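Local coordinates for alkaline phosphatase (Thermus thermophilus, PDB 7KWD), which probably hydrolyses phosphate monoesters at alkaline pH as a homodimer, using a site that holds two zinc ions and a magnesium ion, at residues T93-F102 against I313-G321; V109-A117 against A150-R159. All coordinates share one frame; numbering follows the deposited sequence.

How the interactions relate
Interaction 1 includes the start of helix 95-104, which it sets against strand 310-325 to build a zinc site; interaction 2 packs beside the same helix, the centres of the two contacts about 13 Å apart. It joins the loop after the helix to helix 147-153 and the chain that follows, and holds the arginine facing that site. A salt bridge ties them: Arg159 NH2 lies 2.8 Å from Glu94 OE2. Farther along the helix, Asn100 OD1 is 2.8 Å from Ala114 N, a probable hydrogen bond. The side chain of Arg159 comes within about 4 Å of that of Ser95, the predicted phosphoserine, and a bound tartrate, probably from crystallisation, touches both residues, marking the probable phosphate pocket.

Interaction 1. Residues T93-F102 against I313-G321; sequences TESSAAGNAF and IVVSDHATG. With ZN (zinc ion), chain E.
Ser95, Asp317 and His318 meet at one zinc ion of the three-metal alkaline phosphatase active site. Ser95 OG binds it at 2.1 Å, Asp317 OD2 and His318 NE2 at 2.2 Å each, and Asp47 completes the set. The other oxygen, Asp317 OD1, is hydrogen-bonded to Gly48. A water donates to both Asp317 OD2 and Ser95 O. The imidazole is fixed from behind: ND1 donates to Ala319 O at 3.1 Å, nearly in the ring plane, leaving NE2 for the metal. The Glu94 carboxylate caps Ser96 N and Ala97 N. The remaining contacts are van der Waals packing. Thr93 CG2 packs on His318 CB at 3.8 Å, while its OG1, anti to the backbone N (chi1 -170°), donates to Glu94 O, one residue on. A glycine here would probably leave a gap beside His318 CB and take away one of the two donors to Glu94 O. Ala98 CB rests on the backbone oxygen of Asp317, and Phe102 reaches Val315 CG2 through CZ at 3.7 Å, with Ser316 O at the ring edge. Helix 95-104 thus packs on residues 315-318 of strand 310-325, which pairs with strands 40-46 and 438-443, while helix 147-153 packs against Ser95 and Phe102.

Interaction 2. Residues V109-A117 against A150-R159; sequences VNGGLAIHA and ASFVISNPDR
Leu113 and Asn156 form a single antiparallel beta bridge, a hydrogen-bonded pair joining the loop after helix 95-104 to the segment that leaves helix 147-153. Leu113 N donates to Asn156 O at 2.8 Å, and Asn156 N returns a bond to Leu113 O. The leucine side chain then packs between Arg159 and residues Ala150 and Ser151 of helix 147-153. Its CB sits 3.6 Å from Asn156 O; CG, anti to the carbonyl carbon (chi1 -64°), lies against CA and CB of Arg159, whose side chain crosses it at about a right angle. From there CD1 reaches Ala150 CB at 3.7 Å and Ile154 CD1, while CD2 turns to Ser151 CB, and Ile165 of helix 162-172 also packs on this leucine. On the flank of the bridge, Ile115 CD1 lies against the proline ring of Pro157. An Asx turn follows, Asn156 OD1 accepting from Asp158 N, and leads into Arg159, whose backbone N donates to Gly111 O. Its CG lies close to the same oxygen before the guanidinium runs on to Glu94. At the other end, Ser155 OG donates to Ala114 O at 2.8 Å, coming from above the carbonyl plane, 53° out of it.

Interaction 1. Residues T93-F102 against I313-G321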
ATOM      1  N   THR A  93       1.204  11.192  -9.223  1.00 21.53           N
ATOM      2  CA  THR A  93       0.329  12.299  -9.559  1.00 22.18           C
ATOM      3  C   THR A  93       0.341  13.301  -8.421  1.00 30.67           C
ATOM      4  O   THR A  93       0.745  12.995  -7.306  1.00 25.34           O
ATOM      5  CB  THR A  93      -1.094  11.787  -9.786  1.00 22.52           C
ATOM      6  OG1 THR A  93      -1.936  12.788 -10.348  1.00 22.60           O
ATOM      7  CG2 THR A  93      -1.678  11.350  -8.464  1.00 23.20           C
ATOM      8  N   GLU A  94      -0.185  14.485  -8.677  1.00 30.13           N
ATOM      9  CA  GLU A  94      -0.695  15.274  -7.546  1.00 29.01           C
ATOM     10  C   GLU A  94      -2.196  15.479  -7.752  1.00 32.62           C
ATOM     11  O   GLU A  94      -2.824  14.881  -8.642  1.00 28.87           O
ATOM     12  CB  GLU A  94       0.107  16.564  -7.352  1.00 37.12           C
ATOM     13  CG  GLU A  94       0.329  17.354  -8.602  1.00 36.36           C
ATOM     14  CD  GLU A  94      -1.001  17.842  -9.189  1.00 42.17           C
ATOM     15  OE1 GLU A  94      -1.543  17.137 -10.074  1.00 38.23           O
ATOM     16  OE2 GLU A  94      -1.522  18.906  -8.752  1.00 34.69           O
ATOM     17  N   SER A  95      -2.768  16.336  -6.909  1.00 30.47           N
ATOM     18  CA  SER A  95      -4.210  16.320  -6.703  1.00 32.51           C
ATOM     19  C   SER A  95      -4.993  16.834  -7.907  1.00 29.90           C
ATOM     20  O   SER A  95      -6.100  16.347  -8.174  1.00 27.67           O
ATOM     21  CB  SER A  95      -4.554  17.135  -5.468  1.00 38.82           C
ATOM     22  OG  SER A  95      -4.632  16.326  -4.337  1.00 36.69           O
ATOM     23  N   SER A  96      -4.478  17.847  -8.630  1.00 31.19           N
ATOM     24  CA  SER A  96      -5.259  18.389  -9.752  1.00 26.75           C
ATOM     25  C   SER A  96      -5.360  17.377 -10.882  1.00 21.29           C
ATOM     26  O   SER A  96      -6.449  17.152 -11.427  1.00 26.47           O
ATOM     27  CB  SER A  96      -4.659  19.699 -10.278  1.00 28.69           C
ATOM     28  OG  SER A  96      -3.298  19.554 -10.605  1.00 27.15           O
ATOM     29  N   ALA A  97      -4.238  16.740 -11.246  1.00 23.19           N
ATOM     30  CA  ALA A  97      -4.307  15.719 -12.285  1.00 25.52           C
ATOM     31  C   ALA A  97      -5.147  14.533 -11.826  1.00 23.33           C
ATOM     32  O   ALA A  97      -5.903  13.959 -12.610  1.00 21.24           O
ATOM     33  CB  ALA A  97      -2.895  15.279 -12.682  1.00 23.52           C
ATOM     34  N   ALA A  98      -5.074  14.183 -10.551  1.00 23.76           N
ATOM     35  CA  ALA A  98      -5.881  13.068 -10.064  1.00 22.80           C
ATOM     36  C   ALA A  98      -7.351  13.420 -10.120  1.00 23.05           C
ATOM     37  O   ALA A  98      -8.176  12.656 -10.629  1.00 24.30           O
ATOM     38  CB  ALA A  98      -5.464  12.712  -8.647  1.00 23.81           C
ATOM     39  N   GLY A  99      -7.694  14.614  -9.641  1.00 23.81           N
ATOM     40  CA  GLY A  99      -9.073  15.061  -9.716  1.00 20.89           C
ATOM     41  C   GLY A  99      -9.550  15.168 -11.145  1.00 20.45           C
ATOM     42  O   GLY A  99     -10.681  14.789 -11.464  1.00 20.46           O
ATOM     43  N   ASN A 100      -8.684  15.680 -12.027  1.00 24.32           N
ATOM     44  CA  ASN A 100      -9.007  15.754 -13.445  1.00 23.70           C
ATOM     45  C   ASN A 100      -9.334  14.385 -14.025  1.00 21.06           C
ATOM     46  O   ASN A 100     -10.248  14.250 -14.843  1.00 22.56           O
ATOM     47  CB  ASN A 100      -7.836  16.346 -14.213  1.00 24.72           C
ATOM     48  CG  ASN A 100      -7.706  17.829 -14.026  1.00 23.85           C
ATOM     49  OD1 ASN A 100      -8.534  18.453 -13.377  1.00 18.32           O
ATOM     50  ND2 ASN A 100      -6.648  18.405 -14.598  1.00 22.68           N
ATOM     51  N   ALA A 101      -8.572  13.368 -13.642  1.00 20.15           N
ATOM     52  CA  ALA A 101      -8.845  12.025 -14.134  1.00 20.68           C
ATOM     53  C   ALA A 101     -10.248  11.620 -13.745  1.00 20.40           C
ATOM     54  O   ALA A 101     -11.010  11.095 -14.565  1.00 20.39           O
ATOM     55  CB  ALA A 101      -7.814  11.039 -13.579  1.00 22.63           C
ATOM     56  N   PHE A 102     -10.616  11.879 -12.483  1.00 20.00           N
ATOM     57  CA  PHE A 102     -11.972  11.588 -12.038  1.00 22.01           C
ATOM     58  C   PHE A 102     -13.008  12.406 -12.811  1.00 23.78           C
ATOM     59  O   PHE A 102     -14.034  11.876 -13.264  1.00 21.79           O
ATOM     60  CB  PHE A 102     -12.133  11.891 -10.548  1.00 18.00           C
ATOM     61  CG  PHE A 102     -11.327  11.018  -9.625  1.00 22.87           C
ATOM     62  CD1 PHE A 102     -10.723   9.855 -10.062  1.00 22.49           C
ATOM     63  CD2 PHE A 102     -11.196  11.370  -8.293  1.00 22.25           C
ATOM     64  CE1 PHE A 102     -10.014   9.054  -9.191  1.00 19.49           C
ATOM     65  CE2 PHE A 102     -10.480  10.580  -7.428  1.00 18.54           C
ATOM     66  CZ  PHE A 102      -9.890   9.415  -7.874  1.00 21.68           C
ATOM     67  N   ILE A 313     -19.785   6.689  -4.241  1.00 21.44           N
ATOM     68  CA  ILE A 313     -18.440   6.273  -4.626  1.00 19.91           C
ATOM     69  C   ILE A 313     -17.483   6.760  -3.551  1.00 20.17           C
ATOM     70  O   ILE A 313     -17.448   7.960  -3.269  1.00 22.80           O
ATOM     71  CB  ILE A 313     -18.032   6.846  -6.000  1.00 17.88           C
ATOM     72  CG1 ILE A 313     -18.972   6.353  -7.089  1.00 21.48           C
ATOM     73  CG2 ILE A 313     -16.557   6.491  -6.293  1.00 18.39           C
ATOM     74  CD1 ILE A 313     -18.576   6.794  -8.506  1.00 23.50           C
ATOM     75  N   VAL A 314     -16.688   5.850  -2.987  1.00 20.87           N
ATOM     76  CA  VAL A 314     -15.645   6.184  -2.016  1.00 18.24           C
ATOM     77  C   VAL A 314     -14.304   5.831  -2.646  1.00 22.21           C
ATOM     78  O   VAL A 314     -14.076   4.679  -3.038  1.00 22.67           O
ATOM     79  CB  VAL A 314     -15.846   5.453  -0.683  1.00 23.16           C
ATOM     80  CG1 VAL A 314     -14.862   5.944   0.362  1.00 23.88           C
ATOM     81  CG2 VAL A 314     -17.252   5.672  -0.205  1.00 20.19           C
ATOM     82  N   VAL A 315     -13.418   6.815  -2.752  1.00 21.68           N
ATOM     83  CA  VAL A 315     -12.205   6.637  -3.531  1.00 19.49           C
ATOM     84  C   VAL A 315     -11.082   7.455  -2.917  1.00 20.89           C
ATOM     85  O   VAL A 315     -11.292   8.582  -2.439  1.00 22.04           O
ATOM     86  CB  VAL A 315     -12.429   7.048  -5.000  1.00 19.80           C
ATOM     87  CG1 VAL A 315     -12.656   8.540  -5.096  1.00 22.23           C
ATOM     88  CG2 VAL A 315     -11.260   6.582  -5.885  1.00 20.69           C
ATOM     89  N   SER A 316      -9.885   6.892  -2.948  1.00 18.85           N
ATOM     90  CA  SER A 316      -8.685   7.668  -2.672  1.00 18.90           C
ATOM     91  C   SER A 316      -8.129   8.200  -3.986  1.00 21.66           C
ATOM     92  O   SER A 316      -8.166   7.498  -5.009  1.00 19.82           O
ATOM     93  CB  SER A 316      -7.631   6.810  -1.973  1.00 20.00           C
ATOM     94  OG  SER A 316      -6.404   7.532  -1.926  1.00 26.97           O
ATOM     95  N   ASP A 317      -7.597   9.439  -3.972  1.00 23.22           N
ATOM     96  CA  ASP A 317      -7.043   9.977  -5.219  1.00 20.36           C
ATOM     97  C   ASP A 317      -5.589   9.597  -5.466  1.00 22.20           C
ATOM     98  O   ASP A 317      -5.137   9.664  -6.610  1.00 19.77           O
ATOM     99  CB  ASP A 317      -7.205  11.505  -5.284  1.00 22.43           C
ATOM    100  CG  ASP A 317      -6.373  12.239  -4.290  1.00 22.13           C
ATOM    101  OD1 ASP A 317      -5.982  11.690  -3.233  1.00 20.07           O
ATOM    102  OD2 ASP A 317      -6.116  13.430  -4.566  1.00 27.02           O
ATOM    103  N   HIS A 318      -4.861   9.202  -4.427  1.00 23.78           N
ATOM    104  CA  HIS A 318      -3.510   8.657  -4.512  1.00 23.60           C
ATOM    105  C   HIS A 318      -3.059   8.403  -3.074  1.00 23.49           C
ATOM    106  O   HIS A 318      -3.643   8.934  -2.118  1.00 21.47           O
ATOM    107  CB  HIS A 318      -2.509   9.612  -5.170  1.00 17.51           C
ATOM    108  CG  HIS A 318      -2.529  10.949  -4.526  1.00 27.90           C
ATOM    109  ND1 HIS A 318      -1.887  11.204  -3.332  1.00 21.41           N
ATOM    110  CD2 HIS A 318      -3.212  12.065  -4.834  1.00 29.13           C
ATOM    111  CE1 HIS A 318      -2.141  12.436  -2.956  1.00 23.41           C
ATOM    112  NE2 HIS A 318      -2.927  12.981  -3.861  1.00 26.76           N
ATOM    113  N   ALA A 319      -1.991   7.634  -2.943  1.00 24.94           N
ATOM    114  CA  ALA A 319      -1.353   7.418  -1.668  1.00 20.19           C
ATOM    115  C   ALA A 319      -0.338   8.524  -1.389  1.00 24.36           C
ATOM    116  O   ALA A 319       0.222   9.130  -2.309  1.00 22.42           O
ATOM    117  CB  ALA A 319      -0.653   6.057  -1.644  1.00 24.90           C
ATOM    118  N   THR A 320      -0.094   8.767  -0.097  1.00 20.85           N
ATOM    119  CA  THR A 320       0.887   9.760   0.325  1.00 23.90           C
ATOM    120  C   THR A 320       1.646   9.257   1.540  1.00 25.71           C
ATOM    121  O   THR A 320       1.047   8.755   2.501  1.00 23.43           O
ATOM    122  CB  THR A 320       0.220  11.101   0.628  1.00 24.65           C
ATOM    123  OG1 THR A 320      -0.380  11.556  -0.565  1.00 22.04           O
ATOM    124  CG2 THR A 320       1.263  12.147   1.116  1.00 25.26           C
ATOM    125  N   GLY A 321       2.962   9.430   1.492  1.00 22.65           N
ATOM    126  CA  GLY A 321       3.845   9.006   2.547  1.00 27.72           C
ATOM    127  C   GLY A 321       4.782   7.919   2.071  1.00 24.83           C
ATOM    128  O   GLY A 321       5.754   8.213   1.378  1.00 23.95           O
TER
HETATM  129 ZN    ZN E 603      -4.561  14.467  -3.451  1.00 37.00          ZN
HETATM  130  O   HOH W   1      -7.763  15.181  -5.862  1.00 23.13           O

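Interaction 2. Residues V109-A117 against A150-R159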
ATOM      1  N   VAL A 109      -1.443  16.755 -17.218  1.00 24.41           N
ATOM      2  CA  VAL A 109      -0.182  17.081 -16.576  1.00 26.53           C
ATOM      3  C   VAL A 109      -0.481  17.627 -15.190  1.00 33.00           C
ATOM      4  O   VAL A 109      -1.476  18.340 -14.992  1.00 30.37           O
ATOM      5  CB  VAL A 109       0.574  18.091 -17.442  1.00 30.03           C
ATOM      6  CG1 VAL A 109       1.677  18.708 -16.637  1.00 40.16           C
ATOM      7  CG2 VAL A 109       1.082  17.385 -18.726  1.00 30.47           C
ATOM      8  N   ASN A 110       0.374  17.290 -14.219  1.00 29.34           N
ATOM      9  CA  ASN A 110       0.189  17.777 -12.855  1.00 31.81           C
ATOM     10  C   ASN A 110       0.114  19.295 -12.856  1.00 40.19           C
ATOM     11  O   ASN A 110       0.979  19.960 -13.444  1.00 34.48           O
ATOM     12  CB  ASN A 110       1.350  17.315 -11.953  1.00 29.13           C
ATOM     13  CG  ASN A 110       1.393  15.784 -11.761  1.00 35.53           C
ATOM     14  OD1 ASN A 110       0.467  15.069 -12.158  1.00 27.34           O
ATOM     15  ND2 ASN A 110       2.483  15.284 -11.148  1.00 32.93           N
ATOM     16  N   GLY A 111      -0.923  19.852 -12.225  1.00 34.85           N
ATOM     17  CA  GLY A 111      -0.927  21.297 -12.042  1.00 35.24           C
ATOM     18  C   GLY A 111      -2.152  22.108 -12.407  1.00 33.19           C
ATOM     19  O   GLY A 111      -2.565  22.990 -11.642  1.00 41.18           O
ATOM     20  N   GLY A 112      -2.719  21.873 -13.576  1.00 28.04           N
ATOM     21  CA  GLY A 112      -3.923  22.569 -13.965  1.00 24.78           C
ATOM     22  C   GLY A 112      -5.216  21.850 -13.564  1.00 23.87           C
ATOM     23  O   GLY A 112      -5.244  20.641 -13.330  1.00 29.68           O
ATOM     24  N   LEU A 113      -6.281  22.636 -13.474  1.00 25.55           N
ATOM     25  CA  LEU A 113      -7.622  22.163 -13.143  1.00 27.75           C
ATOM     26  C   LEU A 113      -8.447  22.054 -14.415  1.00 26.69           C
ATOM     27  O   LEU A 113      -8.653  23.055 -15.103  1.00 27.33           O
ATOM     28  CB  LEU A 113      -8.312  23.127 -12.178  1.00 25.83           C
ATOM     29  CG  LEU A 113      -7.663  23.262 -10.806  1.00 27.36           C
ATOM     30  CD1 LEU A 113      -8.349  24.354  -9.974  1.00 25.47           C
ATOM     31  CD2 LEU A 113      -7.711  21.920 -10.064  1.00 21.36           C
ATOM     32  N   ALA A 114      -8.934  20.849 -14.715  1.00 27.45           N
ATOM     33  CA  ALA A 114      -9.773  20.616 -15.897  1.00 26.71           C
ATOM     34  C   ALA A 114      -9.213  21.315 -17.126  1.00 21.37           C
ATOM     35  O   ALA A 114      -9.891  22.084 -17.817  1.00 22.76           O
ATOM     36  CB  ALA A 114     -11.208  21.076 -15.656  1.00 20.90           C
ATOM     37  N   ILE A 115      -7.947  21.010 -17.419  1.00 22.52           N
ATOM     38  CA  ILE A 115      -7.248  21.652 -18.524  1.00 23.44           C
ATOM     39  C   ILE A 115      -6.013  20.830 -18.847  1.00 25.15           C
ATOM     40  O   ILE A 115      -5.438  20.173 -17.974  1.00 26.40           O
ATOM     41  CB  ILE A 115      -6.895  23.110 -18.131  1.00 24.56           C
ATOM     42  CG1 ILE A 115      -6.596  23.980 -19.343  1.00 29.03           C
ATOM     43  CG2 ILE A 115      -5.694  23.090 -17.138  1.00 31.16           C
ATOM     44  CD1 ILE A 115      -6.354  25.470 -18.987  1.00 31.00           C
ATOM     45  N   HIS A 116      -5.584  20.896 -20.106  1.00 22.09           N
ATOM     46  CA  HIS A 116      -4.370  20.233 -20.531  1.00 22.71           C
ATOM     47  C   HIS A 116      -3.191  21.191 -20.458  1.00 26.68           C
ATOM     48  O   HIS A 116      -3.358  22.394 -20.377  1.00 26.24           O
ATOM     49  CB  HIS A 116      -4.522  19.687 -21.955  1.00 26.91           C
ATOM     50  CG  HIS A 116      -5.173  18.347 -22.000  1.00 25.73           C
ATOM     51  ND1 HIS A 116      -4.816  17.326 -21.143  1.00 24.68           N
ATOM     52  CD2 HIS A 116      -6.163  17.860 -22.780  1.00 25.71           C
ATOM     53  CE1 HIS A 116      -5.573  16.275 -21.383  1.00 21.13           C
ATOM     54  NE2 HIS A 116      -6.388  16.567 -22.383  1.00 26.64           N
ATOM     55  N   ALA A 117      -1.978  20.643 -20.544  1.00 27.92           N
ATOM     56  CA  ALA A 117      -0.791  21.483 -20.398  1.00 27.61           C
ATOM     57  C   ALA A 117      -0.700  22.568 -21.469  1.00 30.81           C
ATOM     58  O   ALA A 117       0.080  23.512 -21.318  1.00 26.72           O
ATOM     59  CB  ALA A 117       0.478  20.629 -20.453  1.00 28.61           C
ATOM     60  N   ALA A 150     -12.283  21.780  -6.733  1.00 19.84           N
ATOM     61  CA  ALA A 150     -12.329  22.703  -7.859  1.00 20.91           C
ATOM     62  C   ALA A 150     -12.249  21.952  -9.177  1.00 20.93           C
ATOM     63  O   ALA A 150     -12.891  22.345 -10.164  1.00 22.71           O
ATOM     64  CB  ALA A 150     -11.218  23.740  -7.746  1.00 23.53           C
ATOM     65  N   SER A 151     -11.472  20.857  -9.216  1.00 21.25           N
ATOM     66  CA  SER A 151     -11.303  20.133 -10.468  1.00 19.36           C
ATOM     67  C   SER A 151     -12.606  19.524 -10.941  1.00 22.62           C
ATOM     68  O   SER A 151     -12.696  19.104 -12.093  1.00 23.49           O
ATOM     69  CB  SER A 151     -10.267  19.027 -10.301  1.00 24.17           C
ATOM     70  OG  SER A 151     -10.808  17.997  -9.457  1.00 23.42           O
ATOM     71  N   PHE A 152     -13.617  19.441 -10.063  1.00 22.67           N
ATOM     72  CA  PHE A 152     -14.883  18.876 -10.467  1.00 18.60           C
ATOM     73  C   PHE A 152     -15.814  19.880 -11.109  1.00 23.82           C
ATOM     74  O   PHE A 152     -16.767  19.456 -11.774  1.00 24.25           O
ATOM     75  CB  PHE A 152     -15.617  18.237  -9.288  1.00 20.38           C
ATOM     76  CG  PHE A 152     -15.200  16.818  -9.034  1.00 21.70           C
ATOM     77  CD1 PHE A 152     -13.867  16.472  -9.048  1.00 21.03           C
ATOM     78  CD2 PHE A 152     -16.131  15.842  -8.821  1.00 23.28           C
ATOM     79  CE1 PHE A 152     -13.466  15.164  -8.828  1.00 24.18           C
ATOM     80  CE2 PHE A 152     -15.748  14.534  -8.616  1.00 26.42           C
ATOM     81  CZ  PHE A 152     -14.425  14.195  -8.605  1.00 26.60           C
ATOM     82  N   VAL A 153     -15.570  21.189 -10.943  1.00 18.04           N
ATOM     83  CA  VAL A 153     -16.525  22.212 -11.354  1.00 21.42           C
ATOM     84  C   VAL A 153     -15.944  23.206 -12.356  1.00 22.34           C
ATOM     85  O   VAL A 153     -16.676  23.687 -13.227  1.00 23.37           O
ATOM     86  CB  VAL A 153     -17.101  22.964 -10.137  1.00 18.87           C
ATOM     87  CG1 VAL A 153     -18.049  22.079  -9.430  1.00 24.25           C
ATOM     88  CG2 VAL A 153     -15.970  23.377  -9.225  1.00 22.87           C
ATOM     89  N   ILE A 154     -14.662  23.572 -12.258  1.00 26.29           N
ATOM     90  CA  ILE A 154     -14.167  24.685 -13.088  1.00 26.15           C
ATOM     91  C   ILE A 154     -12.804  24.384 -13.701  1.00 29.51           C
ATOM     92  O   ILE A 154     -12.085  23.477 -13.292  1.00 26.52           O
ATOM     93  CB  ILE A 154     -14.099  26.020 -12.308  1.00 25.32           C
ATOM     94  CG1 ILE A 154     -13.254  25.901 -11.028  1.00 25.36           C
ATOM     95  CG2 ILE A 154     -15.521  26.527 -11.964  1.00 20.88           C
ATOM     96  CD1 ILE A 154     -11.729  26.167 -11.231  1.00 22.59           C
ATOM     97  N   SER A 155     -12.442  25.194 -14.692  1.00 23.91           N
ATOM     98  CA  SER A 155     -11.182  25.039 -15.401  1.00 27.68           C
ATOM     99  C   SER A 155     -10.266  26.219 -15.119  1.00 27.50           C
ATOM    100  O   SER A 155     -10.693  27.378 -15.156  1.00 29.41           O
ATOM    101  CB  SER A 155     -11.379  24.950 -16.922  1.00 24.08           C
ATOM    102  OG  SER A 155     -10.089  24.817 -17.516  1.00 32.01           O
ATOM    103  N   ASN A 156      -9.002  25.926 -14.867  1.00 28.48           N
ATOM    104  CA  ASN A 156      -8.037  26.985 -14.588  1.00 28.02           C
ATOM    105  C   ASN A 156      -6.624  26.451 -14.739  1.00 30.76           C
ATOM    106  O   ASN A 156      -6.316  25.358 -14.237  1.00 24.92           O
ATOM    107  CB  ASN A 156      -8.254  27.533 -13.166  1.00 29.63           C
ATOM    108  CG  ASN A 156      -7.452  28.794 -12.906  1.00 29.90           C
ATOM    109  OD1 ASN A 156      -6.237  28.821 -13.120  1.00 26.95           O
ATOM    110  ND2 ASN A 156      -8.130  29.842 -12.455  1.00 29.92           N
ATOM    111  N   PRO A 157      -5.731  27.191 -15.412  1.00 31.78           N
ATOM    112  CA  PRO A 157      -4.384  26.658 -15.664  1.00 24.18           C
ATOM    113  C   PRO A 157      -3.518  26.563 -14.434  1.00 26.97           C
ATOM    114  O   PRO A 157      -2.507  25.862 -14.498  1.00 25.51           O
ATOM    115  CB  PRO A 157      -3.779  27.648 -16.674  1.00 31.83           C
ATOM    116  CG  PRO A 157      -4.607  28.877 -16.551  1.00 29.74           C
ATOM    117  CD  PRO A 157      -5.979  28.436 -16.168  1.00 36.70           C
ATOM    118  N   ASP A 158      -3.897  27.202 -13.325  1.00 33.00           N
ATOM    119  CA  ASP A 158      -3.095  27.265 -12.100  1.00 28.78           C
ATOM    120  C   ASP A 158      -3.980  26.900 -10.907  1.00 28.78           C
ATOM    121  O   ASP A 158      -4.829  27.706 -10.490  1.00 27.13           O
ATOM    122  CB  ASP A 158      -2.515  28.677 -11.922  1.00 35.94           C
ATOM    123  CG  ASP A 158      -1.572  28.812 -10.706  1.00 33.81           C
ATOM    124  OD1 ASP A 158      -1.202  27.790 -10.086  1.00 32.61           O
ATOM    125  OD2 ASP A 158      -1.210  29.966 -10.386  1.00 43.50           O
ATOM    126  N   ARG A 159      -3.769  25.689 -10.361  1.00 28.42           N
ATOM    127  CA  ARG A 159      -4.548  25.244  -9.217  1.00 29.45           C
ATOM    128  C   ARG A 159      -4.407  26.213  -8.050  1.00 32.56           C
ATOM    129  O   ARG A 159      -5.317  26.344  -7.237  1.00 32.35           O
ATOM    130  CB  ARG A 159      -4.133  23.830  -8.773  1.00 24.59           C
ATOM    131  CG  ARG A 159      -2.660  23.639  -8.429  1.00 31.53           C
ATOM    132  CD  ARG A 159      -2.366  22.292  -7.774  1.00 29.80           C
ATOM    133  NE  ARG A 159      -3.002  22.109  -6.460  1.00 38.90           N
ATOM    134  CZ  ARG A 159      -2.893  20.997  -5.729  1.00 39.72           C
ATOM    135  NH1 ARG A 159      -3.460  20.913  -4.524  1.00 37.56           N
ATOM    136  NH2 ARG A 159      -2.196  19.963  -6.202  1.00 39.94           N
TER